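Local atomic coordinates of PUA domain-containing protein (Archaeoglobus fulgidus DSM 4304, PDB entry 2Q07), a protein that is of unknown function but probably binds RNA and takes part in archaeosine-tRNA biosynthesis, this chain being its C-terminal part with a PUA domain. Residues Ser46-Ala51 with Lys145-Asp150; Phe181-Ser186 with Lys228-Val233; Val261-Phe264 with Ile269-Val272. All coordinates share one frame; numbering follows the deposited sequence.

Interaction 1: Ser46-Ala51 with Lys145-Asp150; sequences SRTHRA and KDVLSD
Thr-48 and Leu-148 carry this contact, methyl against methyl: CG2 of Thr-48 lies 3.8 Å from CD1 of Leu-148. The two side chains cross obliquely, and no hydrogen bond joins the segments. In Thr-48, OG1 sits beside the backbone N (chi1 -64°), which leaves CG2 anti to that N and facing the loop. The same methyl also approaches Val-147, with 4.3 Å from Thr-48 CG2 to Val-147 CG2, and is thus shared between two neighbouring loop residues. Leu-148 reaches across with both of its branches: CD1 goes to Thr-48, while CD2 comes to 4.3 Å from CB of Ala-51, about one turn further along the helix. Leu-148 therefore touches Thr-48 and Ala-51, three residues apart on helix 47-55.

The backbone on each side is shaped by local polar bonds. Ser-46 is the N-cap of the helix; its OG accepts from N of His-49 at 3.1 Å, with an angle of 160° at the hydrogen, and also bonds to the backbone O of Tyr-43. In the loop, residues 146-149 form a type I beta turn. Asp-146 OD1 takes N of Leu-148 at 2.9 Å from the anti side, 32° out of the carboxylate plane, closing an Asx turn, which probably helps fix the backbone from which Leu-148 projects, and the backbone O of Val-147 is bonded to NE2 of His-119. Ser-149 then caps helix 150-160 by bonding to N of Ser-152.

Only 136 Å² is buried in all, and Leu-148 remains exposed, a light surface contact. It joins the beginning of one helix to the Asx turn and serine N-cap leading into another, within the DUF5591 region, whose mixed sheet and flanking helices are consistent with its UDG-like assignment.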
loop_
_atom_site.group_PDB
_atom_site.type_symbol
_atom_site.label_atom_id
_atom_site.label_comp_id
_atom_site.label_asym_id
_atom_site.label_seq_id
_atom_site.Cartn_x
_atom_site.Cartn_y
_atom_site.Cartn_z
ATOM N N SER A 46 -12.191 -8.806 -6.187
ATOM C CA SER A 46 -13.622 -8.632 -6.447
ATOM C C SER A 46 -14.025 -9.195 -7.813
ATOM O O SER A 46 -13.223 -9.252 -8.739
ATOM C CB SER A 46 -13.999 -7.150 -6.401
ATOM O OG SER A 46 -13.540 -6.479 -7.566
ATOM N N ARG A 47 -15.282 -9.601 -7.944
ATOM C CA ARG A 47 -15.743 -10.135 -9.217
ATOM C C ARG A 47 -15.618 -9.114 -10.345
ATOM O O ARG A 47 -15.210 -9.455 -11.447
ATOM C CB ARG A 47 -17.189 -10.613 -9.104
ATOM C CG ARG A 47 -17.317 -12.115 -8.989
ATOM C CD ARG A 47 -18.770 -12.511 -9.043
ATOM N NE ARG A 47 -19.359 -12.659 -7.721
ATOM C CZ ARG A 47 -20.667 -12.640 -7.486
ATOM N NH1 ARG A 47 -21.518 -12.461 -8.488
ATOM N NH2 ARG A 47 -21.122 -12.838 -6.259
ATOM N N THR A 48 -15.965 -7.860 -10.075
ATOM C CA THR A 48 -15.868 -6.830 -11.106
ATOM C C THR A 48 -14.431 -6.641 -11.601
ATOM O O THR A 48 -14.171 -6.725 -12.801
ATOM C CB THR A 48 -16.413 -5.474 -10.607
ATOM O OG1 THR A 48 -17.811 -5.600 -10.327
ATOM C CG2 THR A 48 -16.222 -4.398 -11.661
ATOM N N HIS A 49 -13.493 -6.397 -10.691
ATOM C CA HIS A 49 -12.111 -6.212 -11.118
ATOM C C HIS A 49 -11.571 -7.458 -11.817
ATOM O O HIS A 49 -10.895 -7.353 -12.837
ATOM C CB HIS A 49 -11.220 -5.809 -9.932
ATOM C CG HIS A 49 -11.435 -4.397 -9.488
ATOM N ND1 HIS A 49 -10.415 -3.591 -9.030
ATOM C CD2 HIS A 49 -12.555 -3.633 -9.472
ATOM C CE1 HIS A 49 -10.895 -2.391 -8.758
ATOM N NE2 HIS A 49 -12.191 -2.390 -9.016
ATOM N N ARG A 50 -11.883 -8.640 -11.296
ATOM C CA ARG A 50 -11.415 -9.861 -11.941
ATOM C C ARG A 50 -12.002 -10.028 -13.351
ATOM O O ARG A 50 -11.283 -10.373 -14.290
ATOM C CB ARG A 50 -11.737 -11.078 -11.072
ATOM C CG ARG A 50 -10.738 -11.295 -9.955
ATOM C CD ARG A 50 -11.014 -12.561 -9.160
ATOM N NE ARG A 50 -12.213 -12.463 -8.335
ATOM C CZ ARG A 50 -13.350 -13.111 -8.576
ATOM N NH1 ARG A 50 -13.453 -13.914 -9.629
ATOM N NH2 ARG A 50 -14.385 -12.963 -7.755
ATOM N N ALA A 51 -13.300 -9.768 -13.503
ATOM C CA ALA A 51 -13.947 -9.880 -14.811
ATOM C C ALA A 51 -13.287 -8.920 -15.796
ATOM O O ALA A 51 -12.985 -9.286 -16.933
ATOM C CB ALA A 51 -15.436 -9.569 -14.694
ATOM N N LYS A 145 -22.873 3.657 -18.396
ATOM C CA LYS A 145 -23.879 2.710 -17.911
ATOM C C LYS A 145 -23.293 1.471 -17.246
ATOM O O LYS A 145 -23.620 1.167 -16.104
ATOM C CB LYS A 145 -24.804 2.236 -19.042
ATOM C CG LYS A 145 -25.635 3.316 -19.715
ATOM C CD LYS A 145 -26.527 2.699 -20.790
ATOM C CE LYS A 145 -27.403 3.737 -21.467
ATOM N NZ LYS A 145 -28.318 3.102 -22.457
ATOM N N ASP A 146 -22.436 0.753 -17.963
ATOM C CA ASP A 146 -21.856 -0.483 -17.437
ATOM C C ASP A 146 -20.354 -0.551 -17.700
ATOM O O ASP A 146 -19.917 -0.433 -18.836
ATOM C CB ASP A 146 -22.544 -1.677 -18.107
ATOM C CG ASP A 146 -22.450 -2.948 -17.287
ATOM O OD1 ASP A 146 -21.382 -3.206 -16.685
ATOM O OD2 ASP A 146 -23.455 -3.698 -17.260
ATOM N N VAL A 147 -19.563 -0.754 -16.652
ATOM C CA VAL A 147 -18.116 -0.835 -16.821
ATOM C C VAL A 147 -17.701 -2.162 -17.472
ATOM O O VAL A 147 -16.604 -2.284 -18.023
ATOM C CB VAL A 147 -17.381 -0.674 -15.456
ATOM C CG1 VAL A 147 -17.544 0.746 -14.941
ATOM C CG2 VAL A 147 -17.933 -1.659 -14.441
ATOM N N LEU A 148 -18.609 -3.137 -17.433
ATOM C CA LEU A 148 -18.367 -4.471 -17.975
ATOM C C LEU A 148 -19.080 -4.820 -19.296
ATOM O O LEU A 148 -19.092 -5.978 -19.700
ATOM C CB LEU A 148 -18.733 -5.511 -16.912
ATOM C CG LEU A 148 -17.705 -5.942 -15.854
ATOM C CD1 LEU A 148 -16.843 -4.783 -15.399
ATOM C CD2 LEU A 148 -18.454 -6.555 -14.677
ATOM N N SER A 149 -19.667 -3.839 -19.971
ATOM C CA SER A 149 -20.357 -4.113 -21.232
ATOM C C SER A 149 -19.354 -4.313 -22.367
ATOM O O SER A 149 -18.220 -3.844 -22.288
ATOM C CB SER A 149 -21.308 -2.965 -21.585
ATOM O OG SER A 149 -20.591 -1.778 -21.882
ATOM N N ASP A 150 -19.764 -5.010 -23.424
ATOM C CA ASP A 150 -18.867 -5.252 -24.554
ATOM C C ASP A 150 -18.396 -3.943 -25.172
ATOM O O ASP A 150 -17.289 -3.855 -25.702
ATOM C CB ASP A 150 -19.555 -6.092 -25.634
ATOM C CG ASP A 150 -20.067 -7.415 -25.107
ATOM O OD1 ASP A 150 -19.345 -8.074 -24.325
ATOM O OD2 ASP A 150 -21.189 -7.802 -25.490
#

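Interaction 2: Phe181-Ser186 with Lys228-Val233; sequences FGITWS and KNIYTV
Phe-181 and Tyr-231 are the backbone positions nearest each other, CA to CA 7.6 Å, and no hydrogen bond links the segments. Phe-181 ends helix 168-181, and Gly-182 leaves it with positive phi; on the other side Asn-229 is the C-prime residue of a Schellman motif closing helix 219-227, just before strand 232-235.

The rings of Phe-181 and Tyr-231 form a T-shaped (edge-to-face) pair, planes at 85° and centroids 5.8 Å apart. Phe-181 supplies the edge: its CD2 stands over the rim of the tyrosine face, 4.1 Å from Tyr-231 CD1. Tyr-231 also runs along the phenylalanine backbone, CE1 lying 3.5 Å from O of Phe-181 and 3.6 Å from its CA. Beside the rings, Ile-230 turns CG1 between its backbone N and carbonyl carbon (chi1 54°), which sends CD1 toward Ile-183 CG2, 4.3 Å away. Leu-225 of helix 219-227 touches both Phe-181 and Ile-230.

This aromatic and aliphatic patch, partly buried, packs the end of helix 168-181 against the entry to strand 232-235, consistent with a junction between the pre-PUA and PUA regions.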
loop_
_atom_site.group_PDB
_atom_site.type_symbol
_atom_site.label_atom_id
_atom_site.label_comp_id
_atom_site.label_asym_id
_atom_site.label_seq_id
_atom_site.Cartn_x
_atom_site.Cartn_y
_atom_site.Cartn_z
ATOM N N PHE A 181 8.437 1.053 5.876
ATOM C CA PHE A 181 9.821 1.267 6.295
ATOM C C PHE A 181 10.640 2.241 5.464
ATOM O O PHE A 181 11.778 2.551 5.824
ATOM C CB PHE A 181 10.556 -0.080 6.322
ATOM C CG PHE A 181 9.807 -1.165 7.033
ATOM C CD1 PHE A 181 9.280 -2.241 6.322
ATOM C CD2 PHE A 181 9.610 -1.106 8.408
ATOM C CE1 PHE A 181 8.570 -3.241 6.962
ATOM C CE2 PHE A 181 8.896 -2.108 9.068
ATOM C CZ PHE A 181 8.374 -3.176 8.342
ATOM N N GLY A 182 10.088 2.719 4.352
ATOM C CA GLY A 182 10.833 3.650 3.531
ATOM C C GLY A 182 12.021 2.989 2.865
ATOM O O GLY A 182 13.047 3.633 2.641
ATOM N N ILE A 183 11.901 1.695 2.569
ATOM C CA ILE A 183 12.969 0.962 1.889
ATOM C C ILE A 183 12.323 0.053 0.849
ATOM O O ILE A 183 11.095 -0.013 0.739
ATOM C CB ILE A 183 13.790 0.034 2.843
ATOM C CG1 ILE A 183 12.980 -1.224 3.185
ATOM C CG2 ILE A 183 14.181 0.775 4.120
ATOM C CD1 ILE A 183 13.711 -2.193 4.112
ATOM N N THR A 184 13.161 -0.648 0.093
ATOM C CA THR A 184 12.681 -1.598 -0.888
ATOM C C THR A 184 13.593 -2.818 -0.833
ATOM O O THR A 184 14.665 -2.767 -0.235
ATOM C CB THR A 184 12.675 -1.023 -2.317
ATOM O OG1 THR A 184 11.927 -1.907 -3.163
ATOM C CG2 THR A 184 14.094 -0.877 -2.860
ATOM N N TRP A 185 13.163 -3.916 -1.440
ATOM C CA TRP A 185 13.955 -5.135 -1.435
ATOM C C TRP A 185 13.594 -6.009 -2.621
ATOM O O TRP A 185 12.491 -5.921 -3.156
ATOM C CB TRP A 185 13.716 -5.931 -0.148
ATOM C CG TRP A 185 14.835 -5.876 0.842
ATOM C CD1 TRP A 185 15.165 -4.829 1.662
ATOM C CD2 TRP A 185 15.754 -6.924 1.142
ATOM N NE1 TRP A 185 16.233 -5.168 2.460
ATOM C CE2 TRP A 185 16.614 -6.449 2.162
ATOM C CE3 TRP A 185 15.937 -8.222 0.650
ATOM C CZ2 TRP A 185 17.639 -7.227 2.697
ATOM C CZ3 TRP A 185 16.952 -8.993 1.179
ATOM C CH2 TRP A 185 17.792 -8.494 2.196
ATOM N N SER A 186 14.526 -6.870 -3.005
ATOM C CA SER A 186 14.324 -7.777 -4.126
ATOM C C SER A 186 14.010 -9.183 -3.622
ATOM O O SER A 186 14.152 -9.479 -2.431
ATOM C CB SER A 186 15.583 -7.815 -4.987
ATOM O OG SER A 186 16.679 -8.287 -4.225
ATOM N N LYS A 228 20.709 0.300 9.695
ATOM C CA LYS A 228 20.452 1.698 9.382
ATOM C C LYS A 228 19.805 2.419 10.557
ATOM O O LYS A 228 19.390 3.568 10.443
ATOM C CB LYS A 228 19.568 1.790 8.136
ATOM C CG LYS A 228 20.132 1.034 6.942
ATOM C CD LYS A 228 21.557 1.475 6.643
ATOM C CE LYS A 228 22.155 0.713 5.469
ATOM N NZ LYS A 228 23.598 1.034 5.276
ATOM N N ASN A 229 19.742 1.730 11.689
ATOM C CA ASN A 229 19.170 2.267 12.913
ATOM C C ASN A 229 17.848 3.005 12.723
ATOM O O ASN A 229 17.676 4.121 13.220
ATOM C CB ASN A 229 20.176 3.197 13.590
ATOM C CG ASN A 229 20.337 2.899 15.064
ATOM O OD1 ASN A 229 19.372 2.953 15.826
ATOM N ND2 ASN A 229 21.562 2.571 15.474
ATOM N N ILE A 230 16.920 2.385 11.997
ATOM C CA ILE A 230 15.601 2.973 11.776
ATOM C C ILE A 230 14.511 2.007 12.253
ATOM O O ILE A 230 14.624 0.790 12.074
ATOM C CB ILE A 230 15.379 3.341 10.281
ATOM C CG1 ILE A 230 15.642 2.131 9.384
ATOM C CG2 ILE A 230 16.309 4.494 9.893
ATOM C CD1 ILE A 230 15.350 2.395 7.912
ATOM N N TYR A 231 13.461 2.554 12.863
ATOM C CA TYR A 231 12.370 1.748 13.406
ATOM C C TYR A 231 12.939 0.746 14.404
ATOM O O TYR A 231 12.424 -0.362 14.566
ATOM C CB TYR A 231 11.630 0.998 12.296
ATOM C CG TYR A 231 10.931 1.909 11.319
ATOM C CD1 TYR A 231 11.493 2.193 10.071
ATOM C CD2 TYR A 231 9.718 2.511 11.650
ATOM C CE1 TYR A 231 10.861 3.059 9.178
ATOM C CE2 TYR A 231 9.080 3.378 10.768
ATOM C CZ TYR A 231 9.658 3.648 9.532
ATOM O OH TYR A 231 9.033 4.509 8.657
ATOM N N THR A 232 14.006 1.157 15.074
ATOM C CA THR A 232 14.682 0.318 16.046
ATOM C C THR A 232 14.451 0.783 17.475
ATOM O O THR A 232 14.218 1.967 17.737
ATOM C CB THR A 232 16.196 0.289 15.777
ATOM O OG1 THR A 232 16.672 1.628 15.591
ATOM C CG2 THR A 232 16.502 -0.525 14.523
ATOM N N VAL A 233 14.512 -0.166 18.399
ATOM C CA VAL A 233 14.329 0.122 19.807
ATOM C C VAL A 233 15.333 -0.720 20.593
ATOM O O VAL A 233 15.419 -1.943 20.421
ATOM C CB VAL A 233 12.879 -0.195 20.268
ATOM C CG1 VAL A 233 11.877 0.242 19.198
ATOM C CG2 VAL A 233 12.722 -1.659 20.565
#

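Interaction 3: Val261-Phe264 with Ile269-Val272; sequences VVVF and IFGV
Strands 261-264 and 270-272 run antiparallel as the two arms of a hairpin, their axes at 166° and 4.6 Å apart at closest approach, with a 2.8 Å hydrogen bond from Gly-271 N to O of Phe-264 and a weak return bond, bent to 131°, from Phe-264 N to Gly-271 O.

The ring of Phe-264 lies across the neighbouring strand, over Gly-271. Its CG sits between the backbone N and the carbonyl carbon (chi1 61°), which folds the ring back onto the hairpin. Gly-271 CA stands over the ring face, 3.6 Å from the centroid, a CH-pi contact; the absence of a side chain at Gly-271 lets the ring lie this close. Ile-269 CD1 meets the edge of the same ring at CE1. On the other face of the sheet, Val-261 CG1 and Val-272 CG1 touch at 3.8 Å, while Val-263 CG1 comes 4.3 Å from CD1 at the edge of the Phe-270 ring.

Val-233 and Ile-235 of strand 232-235 and Val-293 of strand 289-297 also pack on Phe-264. With Phe-264 cut back to an alanine, Gly-271 CA would probably lose its aromatic cover, and a gap is likely to open toward Val-233, Ile-235 and Val-293. Phe-264 over Gly-271, with Ile-269 at its edge, lies on one face; Val-261, Val-263, Phe-270 and Val-272 lie on the other. Backbone bonds set the strand pairing, while the side chains that meet across the contact are all apolar, consistent with a hydrophobic core on both faces of this part of the PUA sheet.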
loop_
_atom_site.group_PDB
_atom_site.type_symbol
_atom_site.label_atom_id
_atom_site.label_comp_id
_atom_site.label_asym_id
_atom_site.label_seq_id
_atom_site.Cartn_x
_atom_site.Cartn_y
_atom_site.Cartn_z
ATOM N N VAL A 261 5.671 -1.645 12.829
ATOM C CA VAL A 261 6.498 -2.827 13.007
ATOM C C VAL A 261 7.861 -2.248 13.370
ATOM O O VAL A 261 8.392 -1.382 12.660
ATOM C CB VAL A 261 6.626 -3.663 11.706
ATOM C CG1 VAL A 261 7.678 -4.753 11.883
ATOM C CG2 VAL A 261 5.297 -4.299 11.361
ATOM N N VAL A 262 8.417 -2.706 14.484
ATOM C CA VAL A 262 9.707 -2.215 14.931
ATOM C C VAL A 262 10.676 -3.369 15.131
ATOM O O VAL A 262 10.275 -4.523 15.243
ATOM C CB VAL A 262 9.581 -1.426 16.263
ATOM C CG1 VAL A 262 8.613 -0.257 16.087
ATOM C CG2 VAL A 262 9.118 -2.345 17.382
ATOM N N VAL A 263 11.961 -3.044 15.159
ATOM C CA VAL A 263 12.996 -4.036 15.360
ATOM C C VAL A 263 13.689 -3.701 16.672
ATOM O O VAL A 263 14.381 -2.684 16.769
ATOM C CB VAL A 263 14.027 -4.002 14.216
ATOM C CG1 VAL A 263 15.186 -4.930 14.530
ATOM C CG2 VAL A 263 13.357 -4.390 12.904
ATOM N N PHE A 264 13.480 -4.542 17.683
ATOM C CA PHE A 264 14.093 -4.345 18.993
ATOM C C PHE A 264 15.416 -5.105 19.055
ATOM O O PHE A 264 15.652 -6.007 18.249
ATOM C CB PHE A 264 13.143 -4.825 20.100
ATOM C CG PHE A 264 12.787 -6.289 20.019
ATOM C CD1 PHE A 264 13.638 -7.264 20.547
ATOM C CD2 PHE A 264 11.596 -6.691 19.425
ATOM C CE1 PHE A 264 13.305 -8.620 20.485
ATOM C CE2 PHE A 264 11.250 -8.034 19.351
ATOM C CZ PHE A 264 12.107 -9.007 19.883
ATOM N N ILE A 269 20.408 -10.411 21.269
ATOM C CA ILE A 269 19.395 -10.684 20.261
ATOM C C ILE A 269 18.766 -9.439 19.662
ATOM O O ILE A 269 18.961 -8.315 20.133
ATOM C CB ILE A 269 18.207 -11.513 20.839
ATOM C CG1 ILE A 269 17.469 -10.686 21.894
ATOM C CG2 ILE A 269 18.697 -12.809 21.469
ATOM C CD1 ILE A 269 16.150 -11.282 22.322
ATOM N N PHE A 270 18.010 -9.669 18.598
ATOM C CA PHE A 270 17.243 -8.620 17.962
ATOM C C PHE A 270 15.992 -9.328 17.471
ATOM O O PHE A 270 16.009 -10.540 17.256
ATOM C CB PHE A 270 18.029 -7.924 16.838
ATOM C CG PHE A 270 18.257 -8.755 15.614
ATOM C CD1 PHE A 270 17.493 -8.543 14.465
ATOM C CD2 PHE A 270 19.287 -9.688 15.573
ATOM C CE1 PHE A 270 17.756 -9.241 13.297
ATOM C CE2 PHE A 270 19.565 -10.395 14.411
ATOM C CZ PHE A 270 18.800 -10.173 13.267
ATOM N N GLY A 271 14.896 -8.591 17.358
ATOM C CA GLY A 271 13.661 -9.206 16.917
ATOM C C GLY A 271 12.688 -8.272 16.225
ATOM O O GLY A 271 12.991 -7.113 15.947
ATOM N N VAL A 272 11.507 -8.807 15.947
ATOM C CA VAL A 272 10.450 -8.078 15.265
ATOM C C VAL A 272 9.226 -8.035 16.173
ATOM O O VAL A 272 8.936 -9.007 16.864
ATOM C CB VAL A 272 10.064 -8.791 13.946
ATOM C CG1 VAL A 272 8.888 -8.086 13.293
ATOM C CG2 VAL A 272 11.258 -8.822 13.000
#

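Interaction 1 stands alone, its centre about 44 Å from that of interaction 3 and on the opposite side of the chain's centre from both others. It is a small surface contact of methyl groups between a helix and a turn, whereas 261-264 with 269-272 is buried and adds strand hydrogen bonds to its apolar packing. Interaction 2 is intermediate, partly buried and aromatic, and probably joins the pre-PUA and PUA regions. Interactions 2 and 3 share one sheet, in which strands 232-235 and 261-265 are neighbours: Tyr-231 O lies 2.8 Å from Val-263 N, and Val-233 N lies 3.0 Å from Val-263 O.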